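Local coordinates for protein putative arylalkylamine N-Acetyltransferase 7 (Aedes aegypti, PDB 4FD7) that probably transfers an acetyl group from acetyl-CoA to an amine, perhaps an arylalkylamine, as a member of the GNAT superfamily, at residues A136-R141 against Q203-I208; Y126-Y131 against Q218-P223; D84-V89 against L104-R109; Y142-Y147 against L181-T186. One frame throughout, in Å; residues are numbered along the deposited sequence.

Interaction 1: A136-R141 against Q203-I208; sequences ANIFDR and QEDFTI
A classic beta bulge in strand 203-209, with D205 and F206 both opposite Y232 of strand 229-236, meets A136, I138 and R141 at the end of helix 120-136 and on helix 138-142. Both side chains start toward this segment, but the F206 ring turns off onto V132 and Q135. One polar residue here serves two elements: OD1 of D205 takes both terminal nitrogens of R141 in a salt bridge and also bonds S234. NH1 of R141 lies 3.0 Å from D205 OD1, above the carboxylate plane (46° out of it), while NH2, 3.2 Å from OD1, is met by its anti lone pair. The arginine is also fixed from its own side, NH1 bonding A136 O at 3.0 Å and 160°. NH2 adds a weak bond to Q203 OE1. Next to the salt bridge A136 CB lies 4.0 Å from D205 CB, a carbon contact, and the I138 side chain crosses that of D205 at about a right angle, its CD1 3.7 Å from OD2.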
loop_
_atom_site.group_PDB
_atom_site.type_symbol
_atom_site.label_atom_id
_atom_site.label_comp_id
_atom_site.label_asym_id
_atom_site.label_seq_id
_atom_site.Cartn_x
_atom_site.Cartn_y
_atom_site.Cartn_z
ATOM N N ALA A 136 -3.898 7.401 14.629
ATOM C CA ALA A 136 -2.671 8.035 14.140
ATOM C C ALA A 136 -2.774 9.568 14.055
ATOM O O ALA A 136 -1.767 10.276 14.216
ATOM C CB ALA A 136 -2.256 7.450 12.792
ATOM N N ASN A 137 -3.973 10.074 13.762
ATOM C CA ASN A 137 -4.249 11.504 13.887
ATOM C C ASN A 137 -3.315 12.358 13.008
ATOM O O ASN A 137 -2.856 13.434 13.408
ATOM C CB ASN A 137 -4.130 11.886 15.365
ATOM C CG ASN A 137 -4.677 13.262 15.683
ATOM O OD1 ASN A 137 -5.496 13.830 14.941
ATOM N ND2 ASN A 137 -4.237 13.806 16.815
ATOM N N ILE A 138 -3.072 11.877 11.790
ATOM C CA ILE A 138 -2.071 12.454 10.883
ATOM C C ILE A 138 -2.263 13.953 10.565
ATOM O O ILE A 138 -1.297 14.738 10.613
ATOM C CB ILE A 138 -1.993 11.624 9.575
ATOM C CG1 ILE A 138 -1.573 10.177 9.882
ATOM C CG2 ILE A 138 -1.017 12.251 8.599
ATOM C CD1 ILE A 138 -0.133 10.056 10.442
ATOM N N PHE A 139 -3.497 14.358 10.281
ATOM C CA PHE A 139 -3.746 15.727 9.812
ATOM C C PHE A 139 -3.438 16.750 10.879
ATOM O O PHE A 139 -2.748 17.724 10.621
ATOM C CB PHE A 139 -5.193 15.914 9.345
ATOM C CG PHE A 139 -5.585 14.996 8.230
ATOM C CD1 PHE A 139 -5.125 15.215 6.936
ATOM C CD2 PHE A 139 -6.399 13.901 8.478
ATOM C CE1 PHE A 139 -5.489 14.360 5.900
ATOM C CE2 PHE A 139 -6.764 13.043 7.440
ATOM C CZ PHE A 139 -6.297 13.275 6.158
ATOM N N ASP A 140 -3.932 16.517 12.091
ATOM C CA ASP A 140 -3.655 17.441 13.188
ATOM C C ASP A 140 -2.212 17.364 13.683
ATOM O O ASP A 140 -1.627 18.375 14.041
ATOM C CB ASP A 140 -4.621 17.213 14.347
ATOM C CG ASP A 140 -6.025 17.703 14.040
ATOM O OD1 ASP A 140 -6.177 18.587 13.174
ATOM O OD2 ASP A 140 -6.978 17.214 14.684
ATOM N N ARG A 141 -1.645 16.163 13.714
ATOM C CA ARG A 141 -0.270 15.995 14.169
ATOM C C ARG A 141 0.725 16.721 13.278
ATOM O O ARG A 141 1.705 17.286 13.766
ATOM C CB ARG A 141 0.098 14.517 14.257
ATOM C CG ARG A 141 -0.221 13.923 15.617
ATOM C CD ARG A 141 0.195 12.473 15.715
ATOM N NE ARG A 141 1.610 12.267 15.401
ATOM C CZ ARG A 141 2.044 11.400 14.491
ATOM N NH1 ARG A 141 1.171 10.666 13.804
ATOM N NH2 ARG A 141 3.349 11.263 14.258
ATOM N N GLN A 203 8.311 6.800 10.211
ATOM C CA GLN A 203 8.300 6.734 11.668
ATOM C C GLN A 203 6.988 6.134 12.164
ATOM O O GLN A 203 5.940 6.319 11.547
ATOM C CB GLN A 203 8.430 8.133 12.270
ATOM C CG GLN A 203 7.246 9.035 11.938
ATOM C CD GLN A 203 6.949 10.056 13.013
ATOM O OE1 GLN A 203 5.891 10.010 13.648
ATOM N NE2 GLN A 203 7.866 11.001 13.210
ATOM N N GLU A 204 7.036 5.452 13.302
ATOM C CA GLU A 204 5.835 4.852 13.874
ATOM C C GLU A 204 4.940 5.914 14.507
ATOM O O GLU A 204 5.386 6.636 15.409
ATOM C CB GLU A 204 6.221 3.791 14.915
ATOM C CG GLU A 204 7.146 2.726 14.338
ATOM C CD GLU A 204 7.263 1.474 15.195
ATOM O OE1 GLU A 204 6.629 1.416 16.279
ATOM O OE2 GLU A 204 7.991 0.545 14.758
ATOM N N ASP A 205 3.697 6.021 14.026
ATOM C CA ASP A 205 2.726 6.964 14.583
ATOM C C ASP A 205 1.946 6.254 15.664
ATOM O O ASP A 205 1.722 6.778 16.767
ATOM C CB ASP A 205 1.698 7.408 13.544
ATOM C CG ASP A 205 2.309 7.830 12.232
ATOM O OD1 ASP A 205 2.980 8.881 12.190
ATOM O OD2 ASP A 205 2.061 7.122 11.227
ATOM N N PHE A 206 1.492 5.056 15.322
ATOM C CA PHE A 206 0.633 4.345 16.256
ATOM C C PHE A 206 0.835 2.872 16.046
ATOM O O PHE A 206 0.982 2.424 14.913
ATOM C CB PHE A 206 -0.832 4.720 16.021
ATOM C CG PHE A 206 -1.790 4.097 17.003
ATOM C CD1 PHE A 206 -1.897 4.587 18.288
ATOM C CD2 PHE A 206 -2.576 3.015 16.641
ATOM C CE1 PHE A 206 -2.783 4.012 19.201
ATOM C CE2 PHE A 206 -3.459 2.442 17.544
ATOM C CZ PHE A 206 -3.561 2.945 18.829
ATOM N N THR A 207 0.861 2.115 17.136
ATOM C CA THR A 207 1.046 0.689 16.994
ATOM C C THR A 207 0.115 -0.057 17.935
ATOM O O THR A 207 -0.152 0.399 19.060
ATOM C CB THR A 207 2.536 0.280 17.166
ATOM O OG1 THR A 207 2.667 -1.129 16.952
ATOM C CG2 THR A 207 3.049 0.635 18.544
ATOM N N ILE A 208 -0.403 -1.189 17.461
ATOM C CA ILE A 208 -1.379 -1.929 18.257
ATOM C C ILE A 208 -1.481 -3.364 17.733
ATOM O O ILE A 208 -1.467 -3.567 16.533
ATOM C CB ILE A 208 -2.767 -1.215 18.245
ATOM C CG1 ILE A 208 -3.733 -1.893 19.229
ATOM C CG2 ILE A 208 -3.358 -1.132 16.821
ATOM C CD1 ILE A 208 -5.157 -1.324 19.224
#

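Interaction 2: Y126-Y131 against Q218-P223; sequences YDTIEY and QRFNYP
The side chains of F220 and T128 run antiparallel past each other, and the F220 ring face lies against T128 on helix 120-136. The CA of T128 stands over the centre of the F220 ring, 4.1 Å from the centroid and only 8° off the normal, a CH-pi contact. T128 OG1 lies over the same ring, 3.3 Å from F220 CD1, while CB of Y131 packs 4.0 Å from F220 CE2. Y222 comes tip to tip at T128 instead, its OH donating to T128 OG1 over 2.7 Å. The threonine oxygen sits beside its own backbone N (chi1 -63°) and in turn hydrogen-bonds A124 O. R219 crosses D127 obliquely in a salt bridge, with NH1 2.8 Å from D127 OD2 and NH2, at 3.0 Å from that OD2, making a weak bond. F220 CE1 lies over one guanidinium face, toward its rim. The loop before strand 229-236 is therefore fastened by a charge pair on the more exposed side and, deeper in, by a hydroxyl relay ending on a helix carbonyl.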
loop_
_atom_site.group_PDB
_atom_site.type_symbol
_atom_site.label_atom_id
_atom_site.label_comp_id
_atom_site.label_asym_id
_atom_site.label_seq_id
_atom_site.Cartn_x
_atom_site.Cartn_y
_atom_site.Cartn_z
ATOM N N TYR A 126 -11.181 -3.033 6.414
ATOM C CA TYR A 126 -11.322 -1.604 6.186
ATOM C C TYR A 126 -11.488 -0.799 7.480
ATOM O O TYR A 126 -10.774 0.181 7.711
ATOM C CB TYR A 126 -12.524 -1.371 5.273
ATOM C CG TYR A 126 -12.734 0.069 4.909
ATOM C CD1 TYR A 126 -13.666 0.844 5.586
ATOM C CD2 TYR A 126 -12.010 0.657 3.886
ATOM C CE1 TYR A 126 -13.868 2.170 5.262
ATOM C CE2 TYR A 126 -12.198 2.002 3.556
ATOM C CZ TYR A 126 -13.134 2.747 4.252
ATOM O OH TYR A 126 -13.352 4.078 3.938
ATOM N N ASP A 127 -12.454 -1.192 8.303
ATOM C CA ASP A 127 -12.716 -0.502 9.561
ATOM C C ASP A 127 -11.546 -0.634 10.541
ATOM O O ASP A 127 -11.318 0.249 11.357
ATOM C CB ASP A 127 -13.985 -1.046 10.217
ATOM C CG ASP A 127 -15.228 -0.735 9.421
ATOM O OD1 ASP A 127 -15.137 0.096 8.490
ATOM O OD2 ASP A 127 -16.298 -1.316 9.741
ATOM N N THR A 128 -10.810 -1.736 10.472
ATOM C CA THR A 128 -9.628 -1.884 11.332
ATOM C C THR A 128 -8.554 -0.864 10.964
ATOM O O THR A 128 -8.030 -0.134 11.824
ATOM C CB THR A 128 -9.013 -3.281 11.197
ATOM O OG1 THR A 128 -9.966 -4.250 11.635
ATOM C CG2 THR A 128 -7.753 -3.391 12.050
ATOM N N ILE A 129 -8.218 -0.826 9.677
ATOM C CA ILE A 129 -7.246 0.151 9.200
ATOM C C ILE A 129 -7.742 1.551 9.531
ATOM O O ILE A 129 -6.978 2.401 9.971
ATOM C CB ILE A 129 -7.024 0.034 7.679
ATOM C CG1 ILE A 129 -6.346 -1.293 7.342
ATOM C CG2 ILE A 129 -6.186 1.198 7.171
ATOM C CD1 ILE A 129 -6.735 -1.829 5.973
ATOM N N GLU A 130 -9.022 1.804 9.316
ATOM C CA GLU A 130 -9.544 3.148 9.561
ATOM C C GLU A 130 -9.441 3.554 11.033
ATOM O O GLU A 130 -9.145 4.711 11.328
ATOM C CB GLU A 130 -10.979 3.302 9.038
ATOM C CG GLU A 130 -11.488 4.735 9.099
ATOM C CD GLU A 130 -10.454 5.753 8.631
ATOM O OE1 GLU A 130 -9.957 5.643 7.489
ATOM O OE2 GLU A 130 -10.147 6.692 9.408
ATOM N N TYR A 131 -9.701 2.608 11.943
ATOM C CA TYR A 131 -9.513 2.853 13.369
ATOM C C TYR A 131 -8.043 3.225 13.646
ATOM O O TYR A 131 -7.731 4.216 14.342
ATOM C CB TYR A 131 -9.921 1.626 14.203
ATOM C CG TYR A 131 -9.563 1.781 15.664
ATOM C CD1 TYR A 131 -10.392 2.487 16.526
ATOM C CD2 TYR A 131 -8.378 1.250 16.174
ATOM C CE1 TYR A 131 -10.054 2.650 17.871
ATOM C CE2 TYR A 131 -8.032 1.410 17.497
ATOM C CZ TYR A 131 -8.872 2.112 18.343
ATOM O OH TYR A 131 -8.522 2.260 19.670
ATOM N N GLN A 218 -14.835 -6.418 18.656
ATOM C CA GLN A 218 -15.034 -7.832 18.302
ATOM C C GLN A 218 -14.855 -8.172 16.822
ATOM O O GLN A 218 -14.443 -9.287 16.480
ATOM C CB GLN A 218 -16.454 -8.280 18.703
ATOM C CG GLN A 218 -16.698 -8.461 20.184
ATOM C CD GLN A 218 -18.124 -8.901 20.494
ATOM O OE1 GLN A 218 -18.850 -8.218 21.218
ATOM N NE2 GLN A 218 -18.529 -10.048 19.947
ATOM N N ARG A 219 -15.210 -7.245 15.937
ATOM C CA ARG A 219 -15.122 -7.528 14.504
ATOM C C ARG A 219 -13.669 -7.590 14.059
ATOM O O ARG A 219 -13.347 -8.201 13.033
ATOM C CB ARG A 219 -15.854 -6.470 13.676
ATOM C CG ARG A 219 -17.368 -6.513 13.788
ATOM C CD ARG A 219 -17.997 -5.539 12.803
ATOM N NE ARG A 219 -17.656 -4.152 13.112
ATOM C CZ ARG A 219 -17.084 -3.316 12.251
ATOM N NH1 ARG A 219 -16.776 -3.732 11.032
ATOM N NH2 ARG A 219 -16.823 -2.065 12.607
ATOM N N PHE A 220 -12.800 -6.953 14.836
ATOM C CA PHE A 220 -11.395 -6.816 14.459
ATOM C C PHE A 220 -10.602 -8.018 14.934
ATOM O O PHE A 220 -9.586 -7.860 15.620
ATOM C CB PHE A 220 -10.770 -5.560 15.073
ATOM C CG PHE A 220 -11.480 -4.265 14.732
ATOM C CD1 PHE A 220 -12.494 -4.213 13.785
ATOM C CD2 PHE A 220 -11.100 -3.087 15.360
ATOM C CE1 PHE A 220 -13.131 -3.005 13.486
ATOM C CE2 PHE A 220 -11.733 -1.876 15.068
ATOM C CZ PHE A 220 -12.752 -1.841 14.126
ATOM N N ASN A 221 -11.067 -9.209 14.573
ATOM C CA ASN A 221 -10.471 -10.466 15.019
ATOM C C ASN A 221 -9.687 -11.120 13.877
ATOM O O ASN A 221 -10.223 -11.301 12.782
ATOM C CB ASN A 221 -11.586 -11.407 15.487
ATOM C CG ASN A 221 -11.082 -12.516 16.378
ATOM O OD1 ASN A 221 -10.920 -12.327 17.592
ATOM N ND2 ASN A 221 -10.843 -13.689 15.793
ATOM N N TYR A 222 -8.431 -11.480 14.136
ATOM C CA TYR A 222 -7.530 -11.977 13.103
ATOM C C TYR A 222 -6.834 -13.236 13.563
ATOM O O TYR A 222 -5.725 -13.179 14.103
ATOM C CB TYR A 222 -6.518 -10.894 12.710
ATOM C CG TYR A 222 -7.216 -9.719 12.096
ATOM C CD1 TYR A 222 -7.457 -9.673 10.734
ATOM C CD2 TYR A 222 -7.694 -8.676 12.883
ATOM C CE1 TYR A 222 -8.133 -8.608 10.161
ATOM C CE2 TYR A 222 -8.378 -7.608 12.320
ATOM C CZ TYR A 222 -8.592 -7.581 10.967
ATOM O OH TYR A 222 -9.263 -6.521 10.404
ATOM N N PRO A 223 -7.494 -14.386 13.337
ATOM C CA PRO A 223 -7.021 -15.689 13.800
ATOM C C PRO A 223 -5.584 -15.958 13.378
ATOM O O PRO A 223 -5.289 -15.979 12.171
ATOM C CB PRO A 223 -7.952 -16.674 13.091
ATOM C CG PRO A 223 -9.191 -15.884 12.756
ATOM C CD PRO A 223 -8.674 -14.503 12.461
#

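Interaction 3: D84-V89 against L104-R109; sequences DRMSLV and LDVASR
The carboxylates of D84 and D105 lie side by side and point the same way, their planes 20° apart and their OD2 atoms 4.5 Å from each other. Two waters bond to the carboxylate oxygens. One spans the pair, 2.7 Å from D84 OD2 and 2.8 Å from D105 OD2, though it may not serve both at once; the other accepts from V106 N and donates to D84 OD2. The proximity of the two acids might raise the proton affinity of one of them. The CB of D105 also touches D84 OD2. Beside this pair the link is direct: L104 N donates to S87 OG over 3.0 Å in a nearly straight bond (164°), and a third water accepts from that hydroxyl and donates to L104 O. L88 CD1 makes an apolar contact with L104 CD1 at 3.8 Å. M86 O, a buried carbonyl oxygen with no polar partner in the model, lies 3.4 Å from L104 CD1. M86, bent at chi2 and chi3, brings CE near V106 CG2. The contact sits at the open end of the hairpin 88-92/98-108, where M86 and L88 pack on L175 of helix 172-179 and L104 on L148 and A150 of strand 146-155.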
loop_
_atom_site.group_PDB
_atom_site.type_symbol
_atom_site.label_atom_id
_atom_site.label_comp_id
_atom_site.label_asym_id
_atom_site.label_seq_id
_atom_site.Cartn_x
_atom_site.Cartn_y
_atom_site.Cartn_z
ATOM N N ASP A 84 -6.904 8.018 -10.000
ATOM C CA ASP A 84 -6.249 9.172 -9.401
ATOM C C ASP A 84 -4.837 9.302 -9.966
ATOM O O ASP A 84 -4.197 10.326 -9.777
ATOM C CB ASP A 84 -6.204 9.070 -7.876
ATOM C CG ASP A 84 -7.599 9.093 -7.241
ATOM O OD1 ASP A 84 -8.567 9.463 -7.939
ATOM O OD2 ASP A 84 -7.720 8.765 -6.040
ATOM N N ARG A 85 -4.366 8.257 -10.656
ATOM C CA ARG A 85 -3.047 8.284 -11.302
ATOM C C ARG A 85 -1.933 8.518 -10.284
ATOM O O ARG A 85 -1.022 9.339 -10.467
ATOM C CB ARG A 85 -3.006 9.310 -12.438
ATOM C CG ARG A 85 -3.821 8.887 -13.659
ATOM C CD ARG A 85 -3.434 9.697 -14.903
ATOM N NE ARG A 85 -4.203 9.290 -16.071
ATOM C CZ ARG A 85 -4.043 9.803 -17.288
ATOM N NH1 ARG A 85 -3.117 10.738 -17.503
ATOM N NH2 ARG A 85 -4.803 9.376 -18.287
ATOM N N MET A 86 -2.013 7.789 -9.185
ATOM C CA MET A 86 -0.985 7.912 -8.171
ATOM C C MET A 86 -0.356 6.566 -7.868
ATOM O O MET A 86 0.611 6.501 -7.113
ATOM C CB MET A 86 -1.547 8.553 -6.887
ATOM C CG MET A 86 -1.951 10.035 -7.052
ATOM S SD MET A 86 -0.553 11.154 -7.346
ATOM C CE MET A 86 0.270 11.091 -5.760
ATOM N N SER A 87 -0.873 5.494 -8.460
ATOM C CA SER A 87 -0.376 4.165 -8.105
ATOM C C SER A 87 0.967 3.827 -8.751
ATOM O O SER A 87 1.257 4.253 -9.869
ATOM C CB SER A 87 -1.421 3.077 -8.367
ATOM O OG SER A 87 -2.564 3.308 -7.556
ATOM N N LEU A 88 1.777 3.056 -8.029
ATOM C CA LEU A 88 3.154 2.819 -8.453
ATOM C C LEU A 88 3.432 1.364 -8.837
ATOM O O LEU A 88 2.885 0.450 -8.234
ATOM C CB LEU A 88 4.104 3.279 -7.353
ATOM C CG LEU A 88 4.097 4.791 -7.099
ATOM C CD1 LEU A 88 4.972 5.143 -5.908
ATOM C CD2 LEU A 88 4.582 5.511 -8.354
ATOM N N VAL A 89 4.287 1.152 -9.842
ATOM C CA VAL A 89 4.561 -0.203 -10.318
ATOM C C VAL A 89 6.062 -0.390 -10.514
ATOM O O VAL A 89 6.765 0.560 -10.877
ATOM C CB VAL A 89 3.799 -0.516 -11.638
ATOM C CG1 VAL A 89 4.239 0.403 -12.801
ATOM C CG2 VAL A 89 3.985 -1.977 -12.049
ATOM N N LEU A 104 -2.206 3.391 -4.603
ATOM C CA LEU A 104 -2.116 4.558 -3.747
ATOM C C LEU A 104 -3.236 5.550 -4.056
ATOM O O LEU A 104 -3.738 5.615 -5.192
ATOM C CB LEU A 104 -0.767 5.279 -3.951
ATOM C CG LEU A 104 0.586 4.557 -3.881
ATOM C CD1 LEU A 104 1.708 5.563 -4.076
ATOM C CD2 LEU A 104 0.784 3.837 -2.583
ATOM N N ASP A 105 -3.616 6.334 -3.055
ATOM C CA ASP A 105 -4.421 7.526 -3.335
ATOM C C ASP A 105 -4.118 8.612 -2.316
ATOM O O ASP A 105 -3.243 8.438 -1.479
ATOM C CB ASP A 105 -5.920 7.206 -3.424
ATOM C CG ASP A 105 -6.530 6.812 -2.095
ATOM O OD1 ASP A 105 -5.817 6.732 -1.071
ATOM O OD2 ASP A 105 -7.753 6.559 -2.089
ATOM N N VAL A 106 -4.831 9.731 -2.373
ATOM C CA VAL A 106 -4.565 10.799 -1.416
ATOM C C VAL A 106 -5.667 10.883 -0.363
ATOM O O VAL A 106 -6.851 10.944 -0.699
ATOM C CB VAL A 106 -4.338 12.142 -2.132
ATOM C CG1 VAL A 106 -4.159 13.299 -1.129
ATOM C CG2 VAL A 106 -3.116 12.031 -3.048
ATOM N N ALA A 107 -5.272 10.814 0.907
ATOM C CA ALA A 107 -6.196 10.986 2.019
ATOM C C ALA A 107 -6.289 12.483 2.300
ATOM O O ALA A 107 -5.284 13.195 2.253
ATOM C CB ALA A 107 -5.708 10.243 3.238
ATOM N N SER A 108 -7.503 12.958 2.555
ATOM C CA SER A 108 -7.732 14.374 2.803
ATOM C C SER A 108 -8.544 14.536 4.069
ATOM O O SER A 108 -9.317 13.655 4.427
ATOM C CB SER A 108 -8.469 15.014 1.628
ATOM O OG SER A 108 -7.721 14.890 0.424
ATOM N N ARG A 109 -8.346 15.673 4.731
ATOM C CA ARG A 109 -8.912 15.946 6.035
ATOM C C ARG A 109 -10.428 15.818 6.016
ATOM O O ARG A 109 -11.038 15.354 6.985
ATOM C CB ARG A 109 -8.484 17.348 6.470
ATOM C CG ARG A 109 -8.880 17.744 7.883
ATOM C CD ARG A 109 -8.559 19.209 8.124
ATOM N NE ARG A 109 -7.141 19.421 8.411
ATOM C CZ ARG A 109 -6.600 19.294 9.621
ATOM N NH1 ARG A 109 -7.354 18.964 10.663
ATOM N NH2 ARG A 109 -5.299 19.496 9.799
HETATM O O HOH W 1 -9.278 7.440 -4.243
HETATM O O HOH W 2 -6.423 10.370 -4.709
HETATM O O HOH W 3 -4.033 5.691 -7.868
#

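Interaction 4: Y142-Y147 against L181-T186; sequences YNVDHY and LKLSAT
Y147 and S184, their CA atoms 5.0 Å apart, mark where strands 146-155 and 183-188 begin to run side by side in the same direction; Y147 CA lies 3.3 Å from L183 O in a CA-H...O contact. L183 supplies most of the apolar contact with Y142 and V144. Its CG is anti to the backbone N (chi1 -173°), and its side chain crosses that of Y142 at about a right angle: CD1 stands over the centre of the ring, 3.9 Å from the centroid, and CD2 comes to 3.4 Å from Y142 CD1. V144 CG2 approaches the same CD2. Further along, Y147 CD1 packs 3.8 Å from A185 CB, while the Y147 hydroxyl bonds that of Y232. At the outer end H146 CB rests on L181 CD2, and a water joins N143 O to K182 NZ. L183 also pairs by its backbone with L148. This is the start of the parallel pair in a beta-alpha-beta unit with helices 164-170 and 172-179 between, as in GNAT folds, where the two strands usually splay apart to receive acetyl-CoA.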
loop_
_atom_site.group_PDB
_atom_site.type_symbol
_atom_site.label_atom_id
_atom_site.label_comp_id
_atom_site.label_asym_id
_atom_site.label_seq_id
_atom_site.Cartn_x
_atom_site.Cartn_y
_atom_site.Cartn_z
ATOM N N TYR A 142 0.483 16.697 11.973
ATOM C CA TYR A 142 1.398 17.374 11.060
ATOM C C TYR A 142 0.884 18.714 10.526
ATOM O O TYR A 142 1.600 19.397 9.786
ATOM C CB TYR A 142 1.734 16.458 9.890
ATOM C CG TYR A 142 2.665 15.317 10.229
ATOM C CD1 TYR A 142 2.187 14.029 10.420
ATOM C CD2 TYR A 142 4.035 15.524 10.315
ATOM C CE1 TYR A 142 3.060 12.972 10.696
ATOM C CE2 TYR A 142 4.901 14.486 10.598
ATOM C CZ TYR A 142 4.420 13.217 10.789
ATOM O OH TYR A 142 5.322 12.197 11.065
ATOM N N ASN A 143 -0.338 19.084 10.904
ATOM C CA ASN A 143 -0.976 20.304 10.408
ATOM C C ASN A 143 -0.970 20.310 8.889
ATOM O O ASN A 143 -0.472 21.251 8.254
ATOM C CB ASN A 143 -0.282 21.570 10.943
ATOM C CG ASN A 143 -1.108 22.826 10.715
ATOM O OD1 ASN A 143 -2.331 22.785 10.788
ATOM N ND2 ASN A 143 -0.440 23.950 10.450
ATOM N N VAL A 144 -1.465 19.217 8.313
ATOM C CA VAL A 144 -1.645 19.124 6.874
ATOM C C VAL A 144 -3.083 18.734 6.569
ATOM O O VAL A 144 -3.786 18.192 7.430
ATOM C CB VAL A 144 -0.692 18.092 6.230
ATOM C CG1 VAL A 144 0.747 18.485 6.476
ATOM C CG2 VAL A 144 -0.968 16.694 6.786
ATOM N N ASP A 145 -3.506 19.008 5.339
ATOM C CA ASP A 145 -4.832 18.646 4.875
ATOM C C ASP A 145 -4.815 17.402 3.992
ATOM O O ASP A 145 -5.860 16.809 3.736
ATOM C CB ASP A 145 -5.457 19.821 4.117
ATOM C CG ASP A 145 -5.785 20.985 5.025
ATOM O OD1 ASP A 145 -6.064 20.753 6.227
ATOM O OD2 ASP A 145 -5.768 22.142 4.539
ATOM N N HIS A 146 -3.635 17.003 3.526
ATOM C CA HIS A 146 -3.539 15.845 2.645
ATOM C C HIS A 146 -2.321 14.986 2.954
ATOM O O HIS A 146 -1.309 15.488 3.447
ATOM C CB HIS A 146 -3.466 16.280 1.180
ATOM C CG HIS A 146 -4.471 17.319 0.799
ATOM N ND1 HIS A 146 -5.803 17.028 0.608
ATOM C CD2 HIS A 146 -4.334 18.647 0.563
ATOM C CE1 HIS A 146 -6.449 18.135 0.279
ATOM N NE2 HIS A 146 -5.582 19.128 0.242
ATOM N N TYR A 147 -2.420 13.692 2.646
ATOM C CA TYR A 147 -1.238 12.821 2.620
ATOM C C TYR A 147 -1.392 11.625 1.682
ATOM O O TYR A 147 -2.483 11.142 1.451
ATOM C CB TYR A 147 -0.836 12.349 4.016
ATOM C CG TYR A 147 -1.799 11.405 4.721
ATOM C CD1 TYR A 147 -1.775 10.028 4.483
ATOM C CD2 TYR A 147 -2.696 11.884 5.661
ATOM C CE1 TYR A 147 -2.637 9.167 5.161
ATOM C CE2 TYR A 147 -3.546 11.041 6.338
ATOM C CZ TYR A 147 -3.516 9.687 6.090
ATOM O OH TYR A 147 -4.378 8.853 6.770
ATOM N N LEU A 181 2.811 17.088 -2.348
ATOM C CA LEU A 181 2.405 16.573 -1.042
ATOM C C LEU A 181 3.601 16.561 -0.113
ATOM O O LEU A 181 4.724 16.280 -0.550
ATOM C CB LEU A 181 1.825 15.163 -1.185
ATOM C CG LEU A 181 0.500 15.014 -1.944
ATOM C CD1 LEU A 181 0.301 13.552 -2.317
ATOM C CD2 LEU A 181 -0.687 15.504 -1.109
ATOM N N LYS A 182 3.366 16.841 1.167
ATOM C CA LYS A 182 4.467 16.921 2.137
ATOM C C LYS A 182 4.712 15.597 2.850
ATOM O O LYS A 182 5.765 15.388 3.447
ATOM C CB LYS A 182 4.167 17.982 3.204
ATOM C CG LYS A 182 3.817 19.376 2.665
ATOM C CD LYS A 182 3.651 20.339 3.842
ATOM C CE LYS A 182 3.298 21.740 3.373
ATOM N NZ LYS A 182 3.310 22.682 4.527
ATOM N N LEU A 183 3.727 14.707 2.794
ATOM C CA LEU A 183 3.694 13.582 3.708
ATOM C C LEU A 183 3.051 12.378 3.078
ATOM O O LEU A 183 2.073 12.509 2.336
ATOM C CB LEU A 183 2.851 13.972 4.929
ATOM C CG LEU A 183 2.743 13.087 6.156
ATOM C CD1 LEU A 183 4.078 12.983 6.890
ATOM C CD2 LEU A 183 1.703 13.684 7.071
ATOM N N SER A 184 3.599 11.204 3.378
ATOM C CA SER A 184 2.877 9.956 3.125
ATOM C C SER A 184 2.677 9.269 4.468
ATOM O O SER A 184 3.538 9.354 5.334
ATOM C CB SER A 184 3.664 9.039 2.183
ATOM O OG SER A 184 2.914 7.852 1.900
ATOM N N ALA A 185 1.540 8.615 4.659
ATOM C CA ALA A 185 1.337 7.766 5.838
ATOM C C ALA A 185 0.534 6.558 5.422
ATOM O O ALA A 185 -0.254 6.617 4.495
ATOM C CB ALA A 185 0.628 8.494 6.946
ATOM N N THR A 186 0.736 5.452 6.113
ATOM C CA THR A 186 0.122 4.210 5.674
ATOM C C THR A 186 0.024 3.268 6.857
ATOM O O THR A 186 0.806 3.379 7.808
ATOM C CB THR A 186 0.931 3.609 4.481
ATOM O OG1 THR A 186 0.619 4.347 3.291
ATOM C CG2 THR A 186 0.622 2.132 4.238
HETATM O O HOH W 4 1.202 22.082 5.953
HETATM O O HOH W 5 0.826 16.215 2.528
#

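How the interactions relate
Along the chain interaction 3 closes first; interaction 2 then spans the rest, with interaction 1 nested inside it and interaction 4 inside interaction 1. Interactions 1 and 4 have centres about 11 Å apart, and helix 138-142 runs on from the first into the turn held by the second; interactions 3 and 4 are about 12 Å apart between centres and rest on the neighbouring strands 98-108 and 146-155. R109 ties three of them together through salt bridges to D140 and D145. Interaction 2 lies about 17 Å from interaction 1 between centres, on helix 120-136. Together they connect the five-stranded sheet, the three-stranded sheet and the helices between, the framework of a GNAT-type acetyltransferase.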